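Local coordinates for protein thiol-activated cytolysin (Desulfobulbus propionicus, PDB 6NAL) that probably forms large oligomeric beta-barrel pores in target membranes, as a bacterial toxin of the cholesterol-dependent cytolysin family, at residues V23-T27 with D155-L161; H230-F234 with Y337-L341; V235-G241 with A332-T338; R242-F248 with V289-G295. One frame throughout, in Å; residues are numbered along the deposited sequence.

Interaction 1. Residues V23-T27 with D155-L161; sequences VFNGT and DENELML
A side-chain N-cap on helix 156-163 is tied to an irregular extended loop at residues 23-27. Asp155 occupies the cap position with a p rotamer. Its OD1 accepts Glu158 N at 3.2 Å and, more weakly, Asn157 N at 3.4 Å. The second carboxylate oxygen serves the loop: Thr27 OG1 (Thr27 rotamer m) donates to Asp155 OD2 at 2.5 Å, and the same OG1 accepts from Asn157 ND2 at 3.2 Å, nearly in line at 163°. The threonine hydroxyl therefore both gives and receives, while Thr27 N is taken up by Thr353 OG1 of strand 349-372. Glu158 turns away, with OE2 in a salt bridge to Lys162 and OE1 accepting Tyr154 N.

The backbones come closest at Gly26 and Asn157, whose CA atoms are 5.8 Å apart. Phe24 (rotamer t) supplies the apolar half of the contact, its ring buried against the helix and meeting Phe59 edge-to-face. Leu161 CD1 lies over one face of the Phe24 ring. By position in the sequence, helix 156-163 probably belongs to the first helical bundle that, in related cytolysins, unfolds into membrane-spanning hairpins; here it rests on strands 44-59 and 349-372. Phe24 CE1 is 4.0 Å from CE of the selenomethionine Met160, and Phe24 CZ is 4.0 Å from Asn157 O.

Interaction 2. Residues H230-F234 with Y337-L341; sequences HPPLF and YTVFL
Strands 232-250 and 332-340 form a twisted antiparallel pair, and this contact is its outer end, with local axes 4.6 Å apart at 132°. Phe234, Leu233 and Leu341 bury the most surface. Phe234 faces Val339 as a hydrogen-bonded pair (CA-CA 5.3 Å): Phe234 N donates to Val339 O at 2.8 Å and Val339 N returns to Phe234 O at 3.0 Å. With a t rotamer, its ring turns an edge to Val339, CD2 lying 3.9 Å from CG1 of that valine.

Leu233 opposes Phe340 in a non-hydrogen-bonded pair, CA-CA 4.5 Å. Their CA-to-CB bonds diverge, yet the m rotamers of both residues bring the ends together, so that Leu233 CD2 sits over one face of the phenylalanine ring, 3.4 Å from Phe340 CD1. Pro231 CG adds a contact of 3.8 Å to Phe340 CE1, and Tyr16 and Val21 from the N-terminal region also touch this ring.

Leu341 follows the strand, with phi/psi of -73°/-36°, and places its t side chain beside Pro232, CB to Pro232 CG being 4.0 Å. Its carbonyl is held by Arg204. The last bond of the pairing is nearly straight, at 171°: Leu341 N to Pro232 O, 3.0 Å.

Interaction 3. Residues V235-G241 with A332-T338; sequences VKNVQYG and APLNYYT
Gln239, with an m, t side chain, lies alongside Asn335 and Tyr337 on one face of the sheet; Tyr337 OH donates to Gln239 OE1 at 3.0 Å. Asn335 itself turns to Lys194 and Gly164. Strands 235-241 and 332-338 run antiparallel but strongly twisted, their axes 4.4 Å apart at 137°. Tyr337 N bonds Asn237 O (2.8 Å), Gln239 N bonds Asn335 O (2.9 Å) and Leu334 N bonds Gln239 O (2.9 Å). Gly241 N reaches Ala332 O at 2.7 Å, answered by Ala332 N to Gly241 O at 2.9 Å.

Val235, Val238, Tyr240, Pro333, Tyr336 and Thr338 share the other face, where Val238 CG2 meets Tyr336 CB at 3.9 Å. Lys236 (phi/psi -84°/-28°) and Asn237 both face Tyr337: Lys236 N donates to Tyr337 O at 2.9 Å, Asn237 N only weakly at 3.4 Å. This is a classic beta bulge, set within the bent central antiparallel sheet characteristic of cholesterol-dependent cytolysins.

Interaction 4. Residues R242-F248 with V289-G295; sequences RQIFLKF and VSIVVHG
Three reciprocal pairs of backbone hydrogen bonds hold strands 242-248 and 289-294 together. Lys247 N to Ser290 O (2.8 Å) is returned by Ser290 N to Lys247 O (3.0 Å); Phe245 N to Val292 O (3.0 Å) by Val292 N to Phe245 O (3.1 Å); Gln243 N to His294 O (2.9 Å) by His294 N to Gln243 O (2.9 Å). At one end Arg242, extended through t, t, t, donates from NH1 to Gly295 O at 3.0 Å and also bonds Ser297. At the other, a water accepts from Lys247 NZ at 2.5 Å and lies 3.1 Å from Ser290 OG.

The register is that of a regular antiparallel pair, with axes 4.7 Å apart at 165°; the two strands are neighbours in the central sheet, as expected for a cholesterol-dependent cytolysin. By topology they probably correspond to the third and fourth core strands of related cytolysins, and the helices between them to the second helical bundle. Strand 187-202 pairs with 242-248 along its other edge, and 299-305 does so with 289-294.

Ile244, Leu246, Phe248, Val289, Ile291 and Val293 fill one face, where Leu246 CG meets Ile291 CG1 at 3.9 Å and helix 309-320 packs through Ile315 and Ile318. On the other face Phe245 CB touches Val292 CG1 at 3.5 Å beneath Leu174 of helix 167-174. Gly295, at phi/psi 95°/130°, has its CA 4.3 Å from Arg242 CA; a CB there would press on the arginine CA.

Strand 232-250 carries three of the four contacts. Interactions 2 and 3 continue one another along strand 332-340, sharing Tyr337 and Thr338, whereas interaction 4 pairs the later part of the strand with 287-294. Interactions 3 and 4 touch where Ala332 CB lies 3.6 Å from Gly295 CA. Interactions 2 and 4 are both buried; interaction 2 is apolar around its backbone bonds, whereas interaction 4 has one apolar face and polar groups on the other and at its ends. Interaction 3 is partly exposed, bulged and more polar on one face. Interaction 1, also partly buried, shares no segment with them; it joins loop to helix, and the hydrogen bonds that cross it all run between side chains.

Interaction 1. Residues V23-T27 with D155-L161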
# COMPACT_ATOMS: atom_id res chain seq x y z
N VAL A 23 33.64 9.02 8.34
CA VAL A 23 32.48 8.34 7.77
C VAL A 23 31.33 8.37 8.77
O VAL A 23 31.51 7.99 9.93
CB VAL A 23 32.78 6.88 7.40
CG1 VAL A 23 33.24 6.16 8.62
CG2 VAL A 23 31.51 6.17 6.83
N PHE A 24 30.16 8.83 8.33
CA PHE A 24 28.97 8.75 9.17
C PHE A 24 28.69 7.28 9.44
O PHE A 24 28.80 6.44 8.53
CB PHE A 24 27.76 9.41 8.49
CG PHE A 24 26.57 9.50 9.38
CD1 PHE A 24 26.44 10.52 10.30
CD2 PHE A 24 25.57 8.52 9.30
CE1 PHE A 24 25.31 10.59 11.14
CE2 PHE A 24 24.44 8.58 10.14
CZ PHE A 24 24.30 9.60 11.05
N ASN A 25 28.31 6.95 10.66
CA ASN A 25 27.82 5.61 10.90
C ASN A 25 26.39 5.60 11.42
O ASN A 25 26.11 6.10 12.52
CB ASN A 25 28.68 4.83 11.88
CG ASN A 25 28.13 3.44 12.09
OD1 ASN A 25 27.91 2.65 11.12
ND2 ASN A 25 27.84 3.14 13.35
N GLY A 26 25.50 5.01 10.62
CA GLY A 26 24.11 4.97 10.97
C GLY A 26 23.75 3.63 11.56
O GLY A 26 24.55 2.71 11.63
N THR A 27 22.51 3.57 12.04
CA THR A 27 21.92 2.32 12.45
C THR A 27 21.90 1.31 11.31
O THR A 27 21.64 1.63 10.15
CB THR A 27 20.50 2.60 12.92
OG1 THR A 27 20.53 3.74 13.78
CG2 THR A 27 19.88 1.42 13.64
N ASP A 155 15.26 6.78 15.71
CA ASP A 155 16.31 6.74 16.73
C ASP A 155 17.23 7.95 16.58
O ASP A 155 17.04 8.80 15.70
CB ASP A 155 17.11 5.41 16.67
CG ASP A 155 17.78 5.17 15.30
OD1 ASP A 155 17.65 6.07 14.41
OD2 ASP A 155 18.41 4.08 15.12
N GLU A 156 18.25 8.01 17.44
CA GLU A 156 19.12 9.18 17.48
C GLU A 156 19.80 9.41 16.14
O GLU A 156 20.14 10.55 15.81
CB GLU A 156 20.17 9.04 18.59
CG GLU A 156 19.62 9.10 20.02
CD GLU A 156 19.32 7.70 20.61
OE1 GLU A 156 19.26 6.71 19.81
OE2 GLU A 156 19.13 7.60 21.86
N ASN A 157 19.98 8.36 15.33
CA ASN A 157 20.77 8.54 14.11
C ASN A 157 19.93 9.11 12.98
O ASN A 157 20.45 9.82 12.12
CB ASN A 157 21.41 7.24 13.66
CG ASN A 157 22.68 6.91 14.44
OD1 ASN A 157 23.59 7.75 14.62
ND2 ASN A 157 22.74 5.69 14.94
N GLU A 158 18.65 8.76 12.94
CA GLU A 158 17.79 9.38 11.96
C GLU A 158 17.66 10.84 12.30
O GLU A 158 17.63 11.68 11.41
CB GLU A 158 16.40 8.71 11.91
CG GLU A 158 15.70 8.95 10.52
CD GLU A 158 14.17 8.72 10.49
OE1 GLU A 158 13.63 8.05 11.41
OE2 GLU A 158 13.50 9.22 9.54
N LEU A 159 17.61 11.16 13.60
CA LEU A 159 17.52 12.53 14.07
C LEU A 159 18.72 13.32 13.60
O LEU A 159 18.57 14.36 12.95
CB LEU A 159 17.44 12.58 15.60
CG LEU A 159 16.74 13.81 16.17
CD1 LEU A 159 16.07 13.63 17.51
CD2 LEU A 159 17.78 14.93 16.34
N MSE A 160 19.91 12.84 13.88
CA MSE A 160 21.10 13.61 13.56
C MSE A 160 21.16 13.84 12.08
O MSE A 160 21.46 14.91 11.63
CB MSE A 160 22.36 12.93 14.03
CG MSE A 160 22.69 13.20 15.50
SE MSE A 160 23.87 11.77 16.17
CE MSE A 160 25.29 11.90 14.87
N LEU A 161 20.82 12.82 11.30
CA LEU A 161 21.00 12.94 9.86
C LEU A 161 19.97 13.84 9.18
O LEU A 161 20.25 14.44 8.14
CB LEU A 161 20.95 11.55 9.24
CG LEU A 161 21.41 11.50 7.81
CD1 LEU A 161 22.83 12.04 7.66
CD2 LEU A 161 21.33 10.03 7.30

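Interaction 2. Residues H230-F234 with Y337-L341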
# COMPACT_ATOMS: atom_id res chain seq x y z
N HIS A 230 44.50 10.90 10.40
CA HIS A 230 43.88 12.06 11.04
C HIS A 230 44.46 13.34 10.46
O HIS A 230 45.16 14.09 11.13
CB HIS A 230 44.07 11.95 12.55
CG HIS A 230 43.47 10.70 13.10
ND1 HIS A 230 42.11 10.55 13.33
CD2 HIS A 230 44.03 9.51 13.42
CE1 HIS A 230 41.88 9.35 13.80
NE2 HIS A 230 43.03 8.70 13.87
N PRO A 231 44.20 13.59 9.19
CA PRO A 231 44.70 14.83 8.54
C PRO A 231 44.13 16.06 9.21
O PRO A 231 43.11 15.96 9.91
CB PRO A 231 44.21 14.72 7.10
CG PRO A 231 43.04 13.75 7.17
CD PRO A 231 43.35 12.79 8.29
N PRO A 232 44.78 17.22 9.03
CA PRO A 232 44.30 18.44 9.69
C PRO A 232 43.16 19.05 8.90
O PRO A 232 43.13 19.00 7.67
CB PRO A 232 45.54 19.36 9.69
CG PRO A 232 46.27 18.95 8.45
CD PRO A 232 46.12 17.44 8.43
N LEU A 233 42.25 19.67 9.64
CA LEU A 233 41.15 20.41 9.04
C LEU A 233 41.14 21.87 9.47
O LEU A 233 41.70 22.26 10.50
CB LEU A 233 39.80 19.81 9.42
CG LEU A 233 39.59 18.34 9.21
CD1 LEU A 233 38.46 17.87 10.11
CD2 LEU A 233 39.28 18.06 7.78
N PHE A 234 40.43 22.67 8.67
CA PHE A 234 40.33 24.11 8.81
C PHE A 234 38.85 24.51 8.75
O PHE A 234 38.18 24.30 7.73
CB PHE A 234 41.13 24.77 7.68
CG PHE A 234 41.04 26.25 7.62
CD1 PHE A 234 41.89 27.03 8.35
CD2 PHE A 234 40.15 26.87 6.78
CE1 PHE A 234 41.79 28.41 8.29
CE2 PHE A 234 40.09 28.25 6.66
CZ PHE A 234 40.91 29.02 7.44
N TYR A 337 31.41 24.30 8.81
CA TYR A 337 31.87 23.62 7.62
C TYR A 337 33.39 23.61 7.66
O TYR A 337 34.01 24.66 7.92
CB TYR A 337 31.36 24.30 6.35
CG TYR A 337 29.84 24.34 6.38
CD1 TYR A 337 29.17 25.40 7.00
CD2 TYR A 337 29.07 23.30 5.84
CE1 TYR A 337 27.80 25.44 7.06
CE2 TYR A 337 27.69 23.33 5.90
CZ TYR A 337 27.06 24.41 6.52
OH TYR A 337 25.68 24.46 6.60
N THR A 338 33.95 22.42 7.46
CA THR A 338 35.38 22.18 7.49
C THR A 338 35.85 21.87 6.08
O THR A 338 35.14 21.25 5.29
CB THR A 338 35.80 20.98 8.37
OG1 THR A 338 34.96 19.83 8.14
CG2 THR A 338 35.71 21.36 9.80
N VAL A 339 37.08 22.24 5.82
CA VAL A 339 37.83 21.90 4.63
C VAL A 339 39.15 21.26 5.08
O VAL A 339 39.62 21.51 6.20
CB VAL A 339 37.93 23.21 3.81
CG1 VAL A 339 39.12 24.07 4.26
CG2 VAL A 339 37.89 22.94 2.32
N PHE A 340 39.70 20.35 4.27
CA PHE A 340 41.00 19.77 4.57
C PHE A 340 42.09 20.83 4.38
O PHE A 340 42.06 21.61 3.42
CB PHE A 340 41.28 18.54 3.69
CG PHE A 340 40.47 17.34 4.09
CD1 PHE A 340 40.84 16.56 5.19
CD2 PHE A 340 39.35 16.99 3.36
CE1 PHE A 340 40.08 15.44 5.57
CE2 PHE A 340 38.57 15.88 3.73
CZ PHE A 340 38.93 15.11 4.84
N LEU A 341 43.05 20.88 5.31
CA LEU A 341 44.01 21.98 5.26
C LEU A 341 44.99 21.80 4.11
O LEU A 341 45.35 22.79 3.45
CB LEU A 341 44.75 22.09 6.58
CG LEU A 341 45.86 23.14 6.64
CD1 LEU A 341 45.37 24.56 6.32
CD2 LEU A 341 46.54 23.08 8.01

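Interaction 3. Residues V235-G241 with A332-T338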
# COMPACT_ATOMS: atom_id res chain seq x y z
N VAL A 235 38.35 25.10 9.84
CA VAL A 235 37.00 25.60 9.90
C VAL A 235 36.88 26.79 8.97
O VAL A 235 37.33 27.91 9.27
CB VAL A 235 36.60 25.93 11.33
CG1 VAL A 235 35.18 26.37 11.37
CG2 VAL A 235 36.76 24.72 12.22
N LYS A 236 36.22 26.55 7.84
CA LYS A 236 36.03 27.56 6.81
C LYS A 236 34.84 28.48 7.08
O LYS A 236 34.83 29.63 6.62
CB LYS A 236 35.82 26.91 5.46
CG LYS A 236 36.03 27.87 4.34
CD LYS A 236 35.78 27.20 2.99
CE LYS A 236 35.82 28.24 1.87
NZ LYS A 236 35.51 27.64 0.55
N ASN A 237 33.82 28.01 7.79
CA ASN A 237 32.61 28.81 7.89
C ASN A 237 31.76 28.31 9.03
O ASN A 237 31.67 27.10 9.25
CB ASN A 237 31.85 28.75 6.55
CG ASN A 237 30.74 29.78 6.44
OD1 ASN A 237 30.93 30.97 6.66
ND2 ASN A 237 29.58 29.31 6.09
N VAL A 238 31.21 29.24 9.80
CA VAL A 238 30.23 28.98 10.84
C VAL A 238 29.02 29.85 10.57
O VAL A 238 29.17 31.02 10.18
CB VAL A 238 30.77 29.28 12.26
CG1 VAL A 238 29.75 28.85 13.30
CG2 VAL A 238 32.10 28.62 12.52
N GLN A 239 27.83 29.30 10.77
CA GLN A 239 26.59 30.04 10.64
C GLN A 239 26.04 30.30 12.02
O GLN A 239 26.13 29.43 12.89
CB GLN A 239 25.51 29.26 9.89
CG GLN A 239 25.94 28.69 8.61
CD GLN A 239 24.91 27.66 8.05
OE1 GLN A 239 24.94 27.38 6.87
NE2 GLN A 239 24.02 27.12 8.89
N TYR A 240 25.43 31.45 12.20
CA TYR A 240 24.90 31.84 13.50
C TYR A 240 23.43 32.22 13.35
O TYR A 240 23.04 32.88 12.39
CB TYR A 240 25.68 33.07 14.08
CG TYR A 240 27.13 32.81 14.29
CD1 TYR A 240 27.99 32.86 13.22
CD2 TYR A 240 27.64 32.49 15.53
CE1 TYR A 240 29.31 32.64 13.38
CE2 TYR A 240 29.00 32.26 15.71
CZ TYR A 240 29.82 32.35 14.62
OH TYR A 240 31.16 32.10 14.68
N GLY A 241 22.62 31.85 14.33
CA GLY A 241 21.24 32.20 14.21
C GLY A 241 20.41 31.64 15.33
O GLY A 241 20.83 31.69 16.47
N ALA A 332 23.09 32.16 18.21
CA ALA A 332 23.81 30.93 18.57
C ALA A 332 24.55 30.37 17.37
O ALA A 332 24.10 30.56 16.23
CB ALA A 332 22.85 29.89 19.11
N PRO A 333 25.71 29.76 17.56
CA PRO A 333 26.32 29.02 16.45
C PRO A 333 25.47 27.80 16.16
O PRO A 333 24.96 27.15 17.07
CB PRO A 333 27.71 28.63 16.97
CG PRO A 333 27.66 28.79 18.45
CD PRO A 333 26.65 29.90 18.70
N LEU A 334 25.30 27.51 14.88
CA LEU A 334 24.39 26.46 14.44
C LEU A 334 25.15 25.38 13.72
O LEU A 334 25.21 24.25 14.19
CB LEU A 334 23.29 27.01 13.53
CG LEU A 334 22.36 27.98 14.21
CD1 LEU A 334 21.25 28.47 13.32
CD2 LEU A 334 21.79 27.36 15.49
N ASN A 335 25.77 25.71 12.60
CA ASN A 335 26.50 24.72 11.84
C ASN A 335 27.85 25.29 11.44
O ASN A 335 28.02 26.50 11.34
CB ASN A 335 25.69 24.28 10.63
CG ASN A 335 24.37 23.61 11.01
OD1 ASN A 335 23.32 24.27 11.11
ND2 ASN A 335 24.40 22.31 11.23
N TYR A 336 28.82 24.40 11.24
CA TYR A 336 30.14 24.80 10.78
C TYR A 336 30.53 23.82 9.68
O TYR A 336 30.02 22.70 9.59
CB TYR A 336 31.18 24.92 11.95
CG TYR A 336 31.68 23.65 12.57
CD1 TYR A 336 30.89 22.93 13.43
CD2 TYR A 336 32.96 23.17 12.29
CE1 TYR A 336 31.31 21.71 13.96
CE2 TYR A 336 33.41 21.97 12.86
CZ TYR A 336 32.58 21.26 13.69
OH TYR A 336 33.01 20.08 14.23
N TYR A 337 31.41 24.30 8.81
CA TYR A 337 31.87 23.62 7.62
C TYR A 337 33.39 23.61 7.66
O TYR A 337 34.01 24.66 7.92
CB TYR A 337 31.36 24.30 6.35
CG TYR A 337 29.84 24.34 6.38
CD1 TYR A 337 29.17 25.40 7.00
CD2 TYR A 337 29.07 23.30 5.84
CE1 TYR A 337 27.80 25.44 7.06
CE2 TYR A 337 27.69 23.33 5.90
CZ TYR A 337 27.06 24.41 6.52
OH TYR A 337 25.68 24.46 6.60
N THR A 338 33.95 22.42 7.46
CA THR A 338 35.38 22.18 7.49
C THR A 338 35.85 21.87 6.08
O THR A 338 35.14 21.25 5.29
CB THR A 338 35.80 20.98 8.37
OG1 THR A 338 34.96 19.83 8.14
CG2 THR A 338 35.71 21.36 9.80

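Interaction 4. Residues R242-F248 with V289-G295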
# COMPACT_ATOMS: atom_id res chain seq x y z
N ARG A 242 19.23 31.10 15.00
CA ARG A 242 18.20 30.74 15.96
C ARG A 242 17.52 29.46 15.51
O ARG A 242 17.29 29.25 14.32
CB ARG A 242 17.16 31.85 16.07
CG ARG A 242 15.96 31.59 16.95
CD ARG A 242 15.15 32.92 17.03
NE ARG A 242 13.82 32.78 17.60
CZ ARG A 242 13.56 32.78 18.90
NH1 ARG A 242 14.58 32.91 19.74
NH2 ARG A 242 12.31 32.68 19.36
N GLN A 243 17.06 28.68 16.45
CA GLN A 243 16.60 27.34 16.16
C GLN A 243 15.51 27.04 17.18
O GLN A 243 15.67 27.29 18.38
CB GLN A 243 17.78 26.37 16.21
CG GLN A 243 17.67 25.19 15.33
CD GLN A 243 19.01 24.54 15.05
OE1 GLN A 243 19.18 23.94 13.99
NE2 GLN A 243 19.95 24.64 15.97
N ILE A 244 14.42 26.51 16.69
CA ILE A 244 13.31 26.05 17.49
C ILE A 244 13.03 24.59 17.14
O ILE A 244 12.87 24.23 15.96
CB ILE A 244 12.06 26.90 17.24
CG1 ILE A 244 12.43 28.36 17.50
CG2 ILE A 244 10.94 26.38 18.10
CD1 ILE A 244 11.41 29.33 16.99
N PHE A 245 12.92 23.75 18.17
CA PHE A 245 12.56 22.35 18.01
C PHE A 245 11.25 22.12 18.72
O PHE A 245 11.09 22.56 19.85
CB PHE A 245 13.62 21.44 18.62
CG PHE A 245 14.87 21.35 17.82
CD1 PHE A 245 15.92 22.19 18.05
CD2 PHE A 245 14.98 20.39 16.83
CE1 PHE A 245 17.09 22.09 17.30
CE2 PHE A 245 16.13 20.28 16.07
CZ PHE A 245 17.19 21.13 16.31
N LEU A 246 10.33 21.40 18.07
CA LEU A 246 9.10 20.92 18.70
C LEU A 246 9.05 19.40 18.67
O LEU A 246 9.02 18.80 17.59
CB LEU A 246 7.87 21.47 17.98
CG LEU A 246 7.47 22.90 18.29
CD1 LEU A 246 8.27 23.70 17.31
CD2 LEU A 246 6.00 23.04 18.14
N LYS A 247 8.97 18.78 19.83
CA LYS A 247 8.94 17.33 19.94
C LYS A 247 7.53 16.91 20.32
O LYS A 247 7.00 17.38 21.32
CB LYS A 247 9.95 16.84 20.98
CG LYS A 247 9.93 15.35 21.14
CD LYS A 247 11.09 14.90 22.06
CE LYS A 247 10.56 14.04 23.21
NZ LYS A 247 9.55 14.81 23.99
N PHE A 248 6.93 16.04 19.51
CA PHE A 248 5.61 15.48 19.78
C PHE A 248 5.78 13.99 20.07
O PHE A 248 6.31 13.25 19.25
CB PHE A 248 4.67 15.66 18.60
CG PHE A 248 4.52 17.06 18.13
CD1 PHE A 248 5.42 17.62 17.24
CD2 PHE A 248 3.46 17.84 18.56
CE1 PHE A 248 5.27 18.92 16.81
CE2 PHE A 248 3.29 19.12 18.12
CZ PHE A 248 4.20 19.67 17.25
N VAL A 289 3.69 17.81 24.13
CA VAL A 289 4.53 18.74 23.38
C VAL A 289 5.69 19.21 24.25
O VAL A 289 5.52 19.51 25.43
CB VAL A 289 3.72 19.95 22.87
CG1 VAL A 289 4.57 20.78 21.93
CG2 VAL A 289 2.42 19.50 22.22
N SER A 290 6.87 19.25 23.65
CA SER A 290 8.06 19.79 24.29
C SER A 290 8.70 20.72 23.29
O SER A 290 8.65 20.46 22.10
CB SER A 290 9.04 18.73 24.67
OG SER A 290 8.48 17.98 25.72
N ILE A 291 9.31 21.79 23.78
CA ILE A 291 9.88 22.82 22.92
C ILE A 291 11.18 23.33 23.49
O ILE A 291 11.29 23.63 24.69
CB ILE A 291 8.92 24.00 22.74
CG1 ILE A 291 7.63 23.49 22.14
CG2 ILE A 291 9.57 25.02 21.89
CD1 ILE A 291 6.63 24.60 21.98
N VAL A 292 12.15 23.50 22.63
CA VAL A 292 13.39 24.12 23.00
C VAL A 292 13.69 25.22 21.99
O VAL A 292 13.57 25.03 20.78
CB VAL A 292 14.54 23.09 23.10
CG1 VAL A 292 14.66 22.37 21.85
CG2 VAL A 292 15.85 23.77 23.39
N VAL A 293 14.11 26.36 22.52
CA VAL A 293 14.42 27.53 21.73
C VAL A 293 15.87 27.92 22.02
O VAL A 293 16.26 28.06 23.18
CB VAL A 293 13.45 28.68 22.05
CG1 VAL A 293 13.99 29.98 21.41
CG2 VAL A 293 12.00 28.36 21.58
N HIS A 294 16.66 28.14 20.98
CA HIS A 294 18.12 28.25 21.10
C HIS A 294 18.58 29.36 20.16
O HIS A 294 18.25 29.33 18.96
CB HIS A 294 18.74 26.88 20.77
CG HIS A 294 20.23 26.83 20.90
ND1 HIS A 294 21.02 26.09 20.04
CD2 HIS A 294 21.06 27.41 21.78
CE1 HIS A 294 22.29 26.24 20.38
NE2 HIS A 294 22.34 27.05 21.42
N GLY A 295 19.26 30.37 20.70
CA GLY A 295 19.71 31.49 19.90
C GLY A 295 18.73 32.64 19.94
O GLY A 295 17.54 32.46 19.69
O HOH W 1 7.15 15.63 24.17